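Local atomic coordinates of RmpA (Streptococcus mutans, PDB entry 3BJV), a protein that probably serves as the IIA component of an ascorbate phosphotransferase system, passing on phosphate as ascorbate is taken up across the membrane. Residues Val97-Ala102 with Arg131-Lys136. Residues are numbered along the deposited sequence; the frame is centred on the assembly and turned at random.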
loop_
_atom_site.group_PDB
_atom_site.type_symbol
_atom_site.label_atom_id
_atom_site.label_comp_id
_atom_site.label_asym_id
_atom_site.label_seq_id
_atom_site.Cartn_x
_atom_site.Cartn_y
_atom_site.Cartn_z
ATOM N N VAL A 97 16.997 -5.306 7.352
ATOM C CA VAL A 97 15.792 -5.014 8.139
ATOM C C VAL A 97 16.106 -5.008 9.587
ATOM O O VAL A 97 16.786 -5.902 10.073
ATOM C CB VAL A 97 14.607 -6.044 7.893
ATOM C CG1 VAL A 97 13.457 -5.768 8.816
ATOM C CG2 VAL A 97 14.158 -5.970 6.406
ATOM N N GLN A 98 15.600 -3.992 10.276
ATOM C CA GLN A 98 15.692 -3.928 11.719
ATOM C C GLN A 98 14.351 -3.804 12.459
ATOM O O GLN A 98 14.275 -4.045 13.643
ATOM C CB GLN A 98 16.633 -2.818 12.139
ATOM C CG GLN A 98 17.207 -3.141 13.495
ATOM C CD GLN A 98 18.384 -2.263 13.868
ATOM O OE1 GLN A 98 19.014 -2.479 14.909
ATOM N NE2 GLN A 98 18.706 -1.282 13.002
ATOM N N VAL A 99 13.293 -3.393 11.751
ATOM C CA VAL A 99 11.959 -3.254 12.360
ATOM C C VAL A 99 10.947 -4.080 11.570
ATOM O O VAL A 99 10.882 -3.968 10.345
ATOM C CB VAL A 99 11.483 -1.783 12.458
ATOM C CG1 VAL A 99 10.211 -1.681 13.285
ATOM C CG2 VAL A 99 12.579 -0.877 13.039
ATOM N N LEU A 100 10.160 -4.904 12.273
ATOM C CA LEU A 100 9.146 -5.717 11.602
ATOM C C LEU A 100 7.743 -5.441 12.138
ATOM O O LEU A 100 7.483 -5.521 13.339
ATOM C CB LEU A 100 9.488 -7.225 11.602
ATOM C CG LEU A 100 10.855 -7.554 11.053
ATOM C CD1 LEU A 100 11.792 -7.874 12.207
ATOM C CD2 LEU A 100 10.743 -8.747 10.148
ATOM N N LEU A 101 6.864 -5.050 11.230
ATOM C CA LEU A 101 5.491 -4.828 11.554
ATOM C C LEU A 101 4.640 -5.838 10.743
ATOM O O LEU A 101 4.369 -5.623 9.557
ATOM C CB LEU A 101 5.113 -3.370 11.300
ATOM C CG LEU A 101 4.005 -2.750 12.170
ATOM C CD1 LEU A 101 4.044 -1.199 12.044
ATOM C CD2 LEU A 101 2.634 -3.295 11.746
ATOM N N ALA A 102 4.304 -6.960 11.381
ATOM C CA ALA A 102 3.486 -7.999 10.766
ATOM C C ALA A 102 2.042 -7.568 10.718
ATOM O O ALA A 102 1.535 -6.888 11.598
ATOM C CB ALA A 102 3.597 -9.259 11.495
ATOM N N ARG A 131 14.171 5.899 15.880
ATOM C CA ARG A 131 13.445 6.145 17.083
ATOM C C ARG A 131 12.765 4.824 17.535
ATOM O O ARG A 131 12.868 4.456 18.707
ATOM C CB ARG A 131 12.480 7.310 16.898
ATOM C CG ARG A 131 13.183 8.677 16.684
ATOM C CD ARG A 131 12.199 9.801 16.157
ATOM N NE ARG A 131 11.115 9.974 17.114
ATOM C CZ ARG A 131 9.902 10.434 16.845
ATOM N NH1 ARG A 131 9.568 10.794 15.609
ATOM N NH2 ARG A 131 9.028 10.531 17.841
ATOM N N LEU A 132 12.155 4.083 16.608
ATOM C CA LEU A 132 11.543 2.760 16.921
ATOM C C LEU A 132 12.499 1.770 17.596
ATOM O O LEU A 132 12.157 1.132 18.605
ATOM C CB LEU A 132 10.943 2.169 15.651
ATOM C CG LEU A 132 9.554 2.756 15.339
ATOM C CD1 LEU A 132 9.064 2.223 14.037
ATOM C CD2 LEU A 132 8.615 2.361 16.436
ATOM N N VAL A 133 13.723 1.723 17.054
ATOM C CA VAL A 133 14.834 0.923 17.549
ATOM C C VAL A 133 15.303 1.360 18.980
ATOM O O VAL A 133 15.749 0.529 19.775
ATOM C CB VAL A 133 15.971 0.858 16.444
ATOM C CG1 VAL A 133 17.270 0.295 16.959
ATOM C CG2 VAL A 133 15.518 -0.001 15.234
ATOM N N ASN A 134 15.219 2.643 19.306
ATOM C CA ASN A 134 15.555 3.110 20.682
ATOM C C ASN A 134 14.388 3.046 21.701
ATOM O O ASN A 134 14.530 3.552 22.797
ATOM C CB ASN A 134 16.102 4.549 20.677
ATOM C CG ASN A 134 17.508 4.661 20.050
ATOM O OD1 ASN A 134 18.330 3.724 20.174
ATOM N ND2 ASN A 134 17.804 5.836 19.402
ATOM N N CYS A 135 13.239 2.478 21.305
ATOM C CA CYS A 135 12.082 2.268 22.185
ATOM C C CYS A 135 12.329 1.076 23.065
ATOM O O CYS A 135 12.753 0.001 22.578
ATOM C CB CYS A 135 10.782 2.042 21.387
ATOM S SG CYS A 135 10.021 3.573 20.780
ATOM N N LYS A 136 12.101 1.294 24.362
ATOM C CA LYS A 136 12.271 0.286 25.410
ATOM C C LYS A 136 10.951 -0.362 25.842
ATOM O O LYS A 136 10.931 -1.512 26.233
ATOM C CB LYS A 136 12.854 0.953 26.639
ATOM C CG LYS A 136 14.349 0.829 26.807
ATOM C CD LYS A 136 15.124 2.124 26.462
ATOM C CE LYS A 136 16.563 1.753 25.944
ATOM N NZ LYS A 136 17.326 2.912 25.404
#
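Leu132 and Val133, on helix 128-133, carry this contact, resting on Gln98 and Val99 of strand 96-104. Leu132 comes first and sends its CD1 branch toward Val99: CD1 meets Val99 CG1 at 4.1 Å, the two side chains running at about a right angle to each other. Phe123 of helix 108-123 touches both residues, and Met144 of helix 138-147 covers Leu132 as well, which sets the pair in a hydrophobic layer between sheet and helices.

Val133 follows and divides its two methyls. CG2 packs against Val99 CG2 at 3.8 Å and also lies against the side chain of Gln98. CG1, anti to the backbone N (chi1 168°), faces the outer part of the glutamine. The Gln98 chain is extended beyond CG (chi2 167°), which carries its outer end across Val133 at about a right angle; CD is 3.9 Å from Val133 CG2. Val99 thus spreads its methyls over two consecutive helix residues, CG1 to Leu132 and CG2 to Val133.

Further on, Cys135 N bonds back to Leu132 O at 3.2 Å. On the sheet side, the backbones of Gln98 and Val99 are hydrogen-bonded to Gly63 of the parallel strand 63-65, and Gln98 also bonds to Leu85. No hydrogen bond or salt bridge joins the two segments, so on this face of the sheet in the alpha/beta three-layer sandwich they meet through van der Waals contact alone, from buried Leu132 and Val99 to the partly exposed pair of Val133 and Gln98.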